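Local coordinates for protein glycosyltransferase (Streptomyces halstedii, PDB 3WAD) that belongs to the GT-B glycosyltransferases related to erythromycin biosynthesis protein CIII, built from two Rossmann-like domains that face each other across a cleft, at residues Ala233-Leu239 / Val305-Leu310; Arg245-Thr251 / Asp277-Thr283; Cys314-Val318 / Leu376-Ile380. All coordinates share one frame; numbering follows the deposited sequence.

Interaction 1 (Ala233-Leu239 / Val305-Leu310)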
# COMPACT_ATOMS: atom_id res chain seq x y z
N ALA B 233 -5.73 -8.44 -4.83
CA ALA B 233 -5.51 -9.53 -5.74
C ALA B 233 -5.20 -10.78 -4.98
O ALA B 233 -4.45 -10.74 -4.01
CB ALA B 233 -4.35 -9.20 -6.75
N VAL B 234 -5.82 -11.88 -5.40
CA VAL B 234 -5.59 -13.23 -4.85
C VAL B 234 -5.20 -14.12 -6.04
O VAL B 234 -5.88 -14.11 -7.07
CB VAL B 234 -6.83 -13.77 -4.18
CG1 VAL B 234 -6.59 -15.18 -3.63
CG2 VAL B 234 -7.27 -12.79 -3.06
N LEU B 235 -4.08 -14.80 -5.97
CA LEU B 235 -3.66 -15.59 -7.11
C LEU B 235 -4.56 -16.82 -7.19
O LEU B 235 -4.61 -17.55 -6.22
CB LEU B 235 -2.25 -16.05 -6.92
CG LEU B 235 -1.30 -15.90 -8.09
CD1 LEU B 235 -0.98 -14.39 -8.16
CD2 LEU B 235 -0.04 -16.76 -7.83
N PRO B 236 -5.31 -17.01 -8.30
CA PRO B 236 -6.12 -18.25 -8.36
C PRO B 236 -5.26 -19.47 -8.68
O PRO B 236 -4.14 -19.34 -9.22
CB PRO B 236 -7.15 -17.97 -9.46
CG PRO B 236 -6.42 -17.08 -10.41
CD PRO B 236 -5.49 -16.21 -9.53
N ASP B 237 -5.77 -20.65 -8.33
CA ASP B 237 -5.02 -21.87 -8.50
C ASP B 237 -4.59 -22.04 -9.94
O ASP B 237 -3.47 -22.40 -10.25
CB ASP B 237 -5.90 -23.06 -8.12
CG ASP B 237 -5.79 -23.44 -6.65
OD1 ASP B 237 -6.66 -24.18 -6.13
OD2 ASP B 237 -4.83 -23.01 -6.00
N TRP B 238 -5.49 -21.74 -10.85
CA TRP B 238 -5.25 -22.05 -12.23
C TRP B 238 -4.10 -21.21 -12.83
O TRP B 238 -3.36 -21.71 -13.68
CB TRP B 238 -6.58 -21.95 -13.00
CG TRP B 238 -7.10 -20.60 -13.03
CD1 TRP B 238 -8.10 -20.06 -12.26
CD2 TRP B 238 -6.64 -19.55 -13.89
NE1 TRP B 238 -8.29 -18.74 -12.60
CE2 TRP B 238 -7.40 -18.40 -13.60
CE3 TRP B 238 -5.64 -19.47 -14.89
CZ2 TRP B 238 -7.22 -17.20 -14.26
CZ3 TRP B 238 -5.46 -18.28 -15.55
CH2 TRP B 238 -6.25 -17.15 -15.23
N LEU B 239 -3.93 -19.96 -12.35
CA LEU B 239 -2.74 -19.15 -12.66
C LEU B 239 -1.44 -19.71 -12.09
O LEU B 239 -0.34 -19.32 -12.51
CB LEU B 239 -2.89 -17.70 -12.19
CG LEU B 239 -3.25 -16.66 -13.24
CD1 LEU B 239 -3.35 -15.30 -12.65
CD2 LEU B 239 -2.24 -16.67 -14.35
N VAL B 305 -9.42 -10.82 -13.31
CA VAL B 305 -8.07 -11.40 -13.16
C VAL B 305 -7.00 -10.33 -12.92
O VAL B 305 -7.01 -9.30 -13.60
CB VAL B 305 -7.69 -12.26 -14.36
CG1 VAL B 305 -7.49 -11.36 -15.62
CG2 VAL B 305 -6.46 -13.13 -14.02
N PRO B 306 -6.08 -10.56 -11.96
CA PRO B 306 -4.90 -9.67 -11.77
C PRO B 306 -3.90 -9.71 -12.95
O PRO B 306 -3.15 -10.68 -13.13
CB PRO B 306 -4.28 -10.18 -10.47
CG PRO B 306 -4.68 -11.70 -10.42
CD PRO B 306 -6.09 -11.70 -11.01
N LEU B 307 -3.91 -8.64 -13.76
CA LEU B 307 -3.17 -8.56 -15.00
C LEU B 307 -1.68 -8.79 -14.80
O LEU B 307 -1.02 -9.38 -15.64
CB LEU B 307 -3.33 -7.16 -15.61
CG LEU B 307 -4.31 -6.95 -16.76
CD1 LEU B 307 -5.23 -8.14 -17.06
CD2 LEU B 307 -5.07 -5.66 -16.56
N HIS B 308 -1.14 -8.27 -13.70
CA HIS B 308 0.28 -8.42 -13.46
C HIS B 308 0.56 -9.87 -13.18
O HIS B 308 1.65 -10.26 -13.41
CB HIS B 308 0.74 -7.57 -12.29
CG HIS B 308 -0.08 -7.78 -11.05
ND1 HIS B 308 0.37 -8.53 -9.98
CD2 HIS B 308 -1.32 -7.35 -10.73
CE1 HIS B 308 -0.58 -8.55 -9.04
NE2 HIS B 308 -1.61 -7.84 -9.48
N ALA B 309 -0.40 -10.69 -12.73
CA ALA B 309 -0.06 -12.18 -12.61
C ALA B 309 -0.23 -12.91 -13.92
O ALA B 309 0.55 -13.84 -14.23
CB ALA B 309 -0.83 -12.91 -11.52
N LEU B 310 -1.23 -12.46 -14.68
CA LEU B 310 -1.59 -13.05 -15.98
C LEU B 310 -0.63 -12.62 -17.12
O LEU B 310 -0.10 -13.46 -17.84
CB LEU B 310 -3.07 -12.70 -16.35
CG LEU B 310 -3.61 -13.30 -17.67
CD1 LEU B 310 -3.57 -14.83 -17.74
CD2 LEU B 310 -5.05 -12.80 -17.87

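Interaction 2 (Arg245-Thr251 / Asp277-Thr283)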
# COMPACT_ATOMS: atom_id res chain seq x y z
N ARG B 245 0.40 -23.57 -23.06
CA ARG B 245 0.82 -23.02 -24.39
C ARG B 245 0.34 -21.55 -24.47
O ARG B 245 -0.30 -21.08 -23.56
CB ARG B 245 0.18 -23.84 -25.50
CG ARG B 245 -1.31 -23.96 -25.33
CD ARG B 245 -2.02 -23.61 -26.59
NE ARG B 245 -3.43 -23.86 -26.36
CZ ARG B 245 -4.35 -24.02 -27.30
NH1 ARG B 245 -4.06 -23.92 -28.58
NH2 ARG B 245 -5.59 -24.27 -26.93
N PRO B 246 0.61 -20.83 -25.58
CA PRO B 246 0.34 -19.37 -25.59
C PRO B 246 -1.01 -18.95 -24.97
O PRO B 246 -1.98 -19.69 -25.05
CB PRO B 246 0.39 -19.01 -27.08
CG PRO B 246 1.37 -20.02 -27.63
CD PRO B 246 1.07 -21.30 -26.90
N ARG B 247 -1.04 -17.80 -24.32
CA ARG B 247 -2.26 -17.33 -23.63
C ARG B 247 -2.61 -16.01 -24.25
O ARG B 247 -1.72 -15.28 -24.69
CB ARG B 247 -1.96 -17.08 -22.18
CG ARG B 247 -2.88 -17.68 -21.24
CD ARG B 247 -2.14 -17.85 -19.92
NE ARG B 247 -2.31 -19.21 -19.41
CZ ARG B 247 -1.86 -19.67 -18.24
NH1 ARG B 247 -1.21 -18.90 -17.38
NH2 ARG B 247 -2.10 -20.93 -17.93
N VAL B 248 -3.90 -15.69 -24.26
CA VAL B 248 -4.35 -14.38 -24.69
C VAL B 248 -5.36 -13.92 -23.66
O VAL B 248 -6.12 -14.73 -23.13
CB VAL B 248 -5.00 -14.40 -26.10
CG1 VAL B 248 -5.77 -13.11 -26.40
CG2 VAL B 248 -3.90 -14.64 -27.18
N CYS B 249 -5.35 -12.61 -23.38
CA CYS B 249 -6.14 -12.07 -22.37
C CYS B 249 -7.15 -11.22 -23.09
O CYS B 249 -6.80 -10.36 -23.88
CB CYS B 249 -5.24 -11.25 -21.42
SG CYS B 249 -6.29 -10.29 -20.33
N LEU B 250 -8.41 -11.50 -22.84
CA LEU B 250 -9.55 -10.80 -23.42
C LEU B 250 -10.38 -10.09 -22.35
O LEU B 250 -11.02 -10.73 -21.53
CB LEU B 250 -10.44 -11.82 -24.16
CG LEU B 250 -11.72 -11.30 -24.77
CD1 LEU B 250 -11.41 -10.29 -25.93
CD2 LEU B 250 -12.67 -12.49 -25.17
N THR B 251 -10.36 -8.76 -22.38
CA THR B 251 -11.08 -7.88 -21.46
C THR B 251 -11.78 -6.83 -22.30
O THR B 251 -11.38 -5.68 -22.29
CB THR B 251 -10.12 -7.12 -20.44
OG1 THR B 251 -9.06 -6.49 -21.15
CG2 THR B 251 -9.48 -8.01 -19.48
N ASP B 277 -4.63 -20.08 -32.18
CA ASP B 277 -3.79 -21.10 -31.58
C ASP B 277 -3.24 -20.68 -30.22
O ASP B 277 -2.03 -20.44 -30.09
CB ASP B 277 -2.66 -21.51 -32.54
CG ASP B 277 -2.16 -22.93 -32.27
OD1 ASP B 277 -2.73 -23.63 -31.39
OD2 ASP B 277 -1.17 -23.34 -32.94
N ALA B 278 -4.13 -20.62 -29.20
CA ALA B 278 -3.79 -20.19 -27.82
C ALA B 278 -4.98 -20.36 -26.88
O ALA B 278 -6.11 -20.47 -27.36
CB ALA B 278 -3.32 -18.74 -27.82
N ASP B 279 -4.74 -20.40 -25.57
CA ASP B 279 -5.82 -20.39 -24.59
C ASP B 279 -6.28 -18.97 -24.28
O ASP B 279 -5.48 -18.08 -24.14
CB ASP B 279 -5.38 -21.02 -23.27
CG ASP B 279 -5.07 -22.48 -23.40
OD1 ASP B 279 -5.58 -23.14 -24.35
OD2 ASP B 279 -4.30 -22.96 -22.55
N VAL B 280 -7.57 -18.74 -24.15
CA VAL B 280 -8.06 -17.37 -23.92
C VAL B 280 -8.48 -17.26 -22.45
O VAL B 280 -9.14 -18.15 -21.97
CB VAL B 280 -9.19 -17.01 -24.94
CG1 VAL B 280 -9.92 -15.74 -24.57
CG2 VAL B 280 -8.55 -16.93 -26.36
N VAL B 281 -7.99 -16.23 -21.72
CA VAL B 281 -8.57 -15.89 -20.41
C VAL B 281 -9.46 -14.67 -20.66
O VAL B 281 -8.99 -13.64 -21.14
CB VAL B 281 -7.44 -15.68 -19.33
CG1 VAL B 281 -8.04 -15.34 -17.98
CG2 VAL B 281 -6.56 -16.94 -19.23
N ALA B 282 -10.77 -14.81 -20.47
CA ALA B 282 -11.73 -13.74 -20.80
C ALA B 282 -12.46 -13.28 -19.55
O ALA B 282 -12.89 -14.08 -18.75
CB ALA B 282 -12.73 -14.21 -21.81
N THR B 283 -12.57 -11.98 -19.36
CA THR B 283 -13.34 -11.44 -18.27
C THR B 283 -14.78 -11.15 -18.74
O THR B 283 -15.01 -10.42 -19.71
CB THR B 283 -12.63 -10.23 -17.57
OG1 THR B 283 -12.51 -9.14 -18.47
CG2 THR B 283 -11.22 -10.62 -17.12
O HOH W 1 -13.70 -9.59 -21.95

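Interaction 3 (Cys314-Val318 / Leu376-Ile380)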
# COMPACT_ATOMS: atom_id res chain seq x y z
N CYS B 314 1.31 -14.01 -21.43
CA CYS B 314 0.32 -13.82 -22.54
C CYS B 314 1.00 -13.37 -23.80
O CYS B 314 1.83 -12.50 -23.72
CB CYS B 314 -0.74 -12.76 -22.23
SG CYS B 314 -1.92 -13.37 -21.07
N ALA B 315 0.58 -13.88 -24.94
CA ALA B 315 1.11 -13.38 -26.23
C ALA B 315 0.33 -12.14 -26.68
O ALA B 315 0.79 -11.42 -27.55
CB ALA B 315 1.05 -14.49 -27.36
N ALA B 316 -0.86 -11.89 -26.12
CA ALA B 316 -1.63 -10.72 -26.57
C ALA B 316 -2.66 -10.31 -25.54
O ALA B 316 -3.10 -11.15 -24.74
CB ALA B 316 -2.27 -10.98 -27.93
N ILE B 317 -3.07 -9.05 -25.56
CA ILE B 317 -4.24 -8.66 -24.76
C ILE B 317 -5.12 -7.84 -25.67
O ILE B 317 -4.65 -6.96 -26.39
CB ILE B 317 -3.85 -7.82 -23.48
CG1 ILE B 317 -5.10 -7.43 -22.66
CG2 ILE B 317 -2.97 -6.66 -23.89
CD1 ILE B 317 -4.77 -7.14 -21.20
N VAL B 318 -6.40 -8.13 -25.59
CA VAL B 318 -7.44 -7.46 -26.39
C VAL B 318 -8.21 -6.63 -25.43
O VAL B 318 -8.80 -7.21 -24.49
CB VAL B 318 -8.41 -8.55 -27.01
CG1 VAL B 318 -9.44 -7.92 -27.93
CG2 VAL B 318 -7.60 -9.59 -27.79
N LEU B 376 -6.03 -10.81 -34.05
CA LEU B 376 -5.45 -11.60 -32.97
C LEU B 376 -4.50 -12.66 -33.49
O LEU B 376 -3.41 -12.87 -32.90
CB LEU B 376 -6.54 -12.25 -32.10
CG LEU B 376 -6.04 -12.88 -30.77
CD1 LEU B 376 -5.16 -11.91 -30.01
CD2 LEU B 376 -7.19 -13.34 -29.89
N ARG B 377 -4.89 -13.32 -34.60
CA ARG B 377 -4.08 -14.31 -35.21
C ARG B 377 -2.76 -13.69 -35.68
O ARG B 377 -1.73 -14.31 -35.52
CB ARG B 377 -4.86 -14.99 -36.36
CG ARG B 377 -5.89 -15.97 -35.88
CD ARG B 377 -6.33 -16.88 -37.04
NE ARG B 377 -7.78 -17.12 -37.13
CZ ARG B 377 -8.33 -18.22 -37.65
NH1 ARG B 377 -7.57 -19.23 -38.05
NH2 ARG B 377 -9.63 -18.37 -37.71
N ARG B 378 -2.77 -12.48 -36.23
CA ARG B 378 -1.50 -11.81 -36.58
C ARG B 378 -0.57 -11.51 -35.41
O ARG B 378 0.64 -11.76 -35.46
CB ARG B 378 -1.75 -10.55 -37.35
CG ARG B 378 -2.43 -10.82 -38.69
CD ARG B 378 -2.44 -9.57 -39.49
NE ARG B 378 -1.06 -9.08 -39.61
CZ ARG B 378 -0.72 -7.81 -39.82
NH1 ARG B 378 -1.62 -6.84 -39.90
NH2 ARG B 378 0.54 -7.52 -39.94
N LEU B 379 -1.15 -11.00 -34.33
CA LEU B 379 -0.40 -10.70 -33.09
C LEU B 379 0.33 -11.92 -32.55
O LEU B 379 1.50 -11.82 -32.11
CB LEU B 379 -1.34 -10.17 -32.02
CG LEU B 379 -1.96 -8.80 -32.33
CD1 LEU B 379 -2.67 -8.31 -31.08
CD2 LEU B 379 -0.87 -7.86 -32.75
N ILE B 380 -0.37 -13.05 -32.62
CA ILE B 380 0.10 -14.39 -32.24
C ILE B 380 1.20 -14.85 -33.22
O ILE B 380 2.22 -15.41 -32.79
CB ILE B 380 -1.10 -15.45 -32.23
CG1 ILE B 380 -1.78 -15.58 -30.88
CG2 ILE B 380 -0.62 -16.86 -32.48
CD1 ILE B 380 -1.59 -14.40 -29.98

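Interaction 1 (Ala233-Leu239 / Val305-Leu310)
The short helix 307-310, with Pro-306 at its N-cap position, packs into the bend of Ala-233-Leu-239, made of the short strand 233-234, a loop and a weakly bonded helical turn, and Leu-239 supplies the largest share of the contact. Its two methyls divide the work. CD1 lies 3.7 Å from Ala-309 CB and also meets CG2 of Val-305, while CD2 reaches the backbone of Leu-310, 4.0 Å from its CA. Ala-309 CB is also met by CD1 of Leu-235, again at 3.7 Å, so the alanine methyl meets two leucine methyls from directions about at right angles.

The bend and the helix both lie beside the parallel six-stranded sheet of one Rossmann-like half of the GT-B fold. Pro-236 CG and Leu-239 CG lie over one face of the Trp-238 indole, both toward its rim. Leu-310 CD1 comes to the edge of the ring, 4.3 Å from CH2 of Trp-238, and Val-305 CG2 approaches CZ2 of Trp-238 obliquely at 4.1 Å. Arg-300 adds a cation-pi interaction to this ring.

At strand 233-234, Ala-233 CB packs on CB of the Pro-306 ring at 3.8 Å and lies at the edge of the His-308 imidazole, near NE2. The carbonyl of Pro-306 is turned into the helix and accepts from both Ala-309 N and Leu-310 N. Ala-233 and Val-234 pair in parallel with a strand of the second subunit, whose Thr-49 packs against Ala-233, Leu-235 and His-308.

Interaction 2 (Arg245-Thr251 / Asp277-Thr283)
Arg-245 grips Asp-279 through one carboxylate oxygen: NH2 donates to OD1 of Asp-279 at 2.8 Å, and NE of Arg-245 adds a weak bond to the same atom at 3.0 Å. The carboxylate and guanidinium planes are nearly perpendicular, 87° apart. At the guanidinium edge, in plane, Asp-277 OD1 forms a second salt bridge with NH1 of Arg-245, 3.1 Å long. A bend at chi2 (130°) folds the arginine across residues 277-279, laying the face of its guanidinium over the peptide carbon of Ala-278.

Behind this network, Arg-247-Thr-251 and Asp-279-Thr-283 run as neighbouring parallel strands in the Rossmann-like sheet, the axes of these short segments 4.7 Å apart at closest approach and 20° from parallel. Their backbone bonds run from Asp-279 N to Pro-246 O at one end to Thr-283 N to Leu-250 O at the other; Leu-250 N to Val-281 O, 2.8 Å, is nearly straight. On the face carrying Val-248 and Leu-250, Leu-250 packs its CB on Val-280 CG1 and its CD2 on Ala-282 CB. A water donates to both Leu-250 O and Thr-283 O. Further out, Asn-298 bonds to Ala-278 O and touches Arg-245 and Asp-279, while strand 314-319 flanks 247-251.

Interaction 3 (Cys314-Val318 / Leu376-Ile380)
Ala-316 and Leu-376 meet methyl to methyl: CB of Ala-316 points at the helix and lies 3.7 Å from CD1 of Leu-376. This alanine has the largest area buried by the contact, because three side chains of helix 376-380 converge on its single methyl. Besides Leu-376, CD1 of Ile-380 approaches Ala-316 CB at 4.0 Å, and CD1 of Leu-379 at 4.1 Å. The small side chain thus serves as a shared floor for one helical turn.

Leu-376 works through one branch. Its CG stands opposite the backbone N about the first torsion (chi1 -168°), which carries CD1 toward the strand, where the methyl touches both Ala-316 and Val-318. The second of these contacts, 4.0 Å from Leu-376 CD1 to Val-318 CG2, is made by two side chains that cross at about a right angle.

Ile-380, one turn further along, bridges the two alanines. Its CD1 is 3.7 Å from Ala-315 CB, closer than it comes to Ala-316. The ethyl arm departs from a staggered form, with chi2 at 22°, and this rotation helps place CD1 over the alanine pair. Here the chain turns a corner at Ala-315, and the residue and its isoleucine partner are both less buried than Ala-316 and Leu-376.

The hydrophobic layer continues on its neighbours. Leu-376 and Ile-380 also rest on Val-248 of strand 247-251, while Leu-376 and Leu-379 touch Leu-337 of strand 336-338. The helix therefore packs against three neighbouring strands, its segment axis 9.3 Å from that of strand 316-318 and directed against it at 159°. Such near-antiparallel packing of a helix on a parallel sheet is typical of the alpha/beta layering of a Rossmann-like domain, here one half of a GT-B glycosyltransferase.

How the interactions relate
All three contacts belong to one Rossmann-like half of the molecule and illustrate how layers build on a parallel sheet. Interaction 2 joins two neighbouring strands of the sheet, and along the chain it is nested inside the loop closed by interaction 1. Interaction 1 packs on it, their centres about 13 Å apart: Leu-310 CD2 is 3.7 Å from Cys-249 SG, and Trp-238 CH2 is 3.7 Å from Val-281 CG1. Interaction 3, centred about 8 Å from interaction 2, shares its sheet, with a probable hydrogen bond of 2.8 Å between Val-318 N and Cys-249 O. Interactions 1 and 3 lie about 19 Å apart, centre to centre, and meet through Leu-307 and Ile-317.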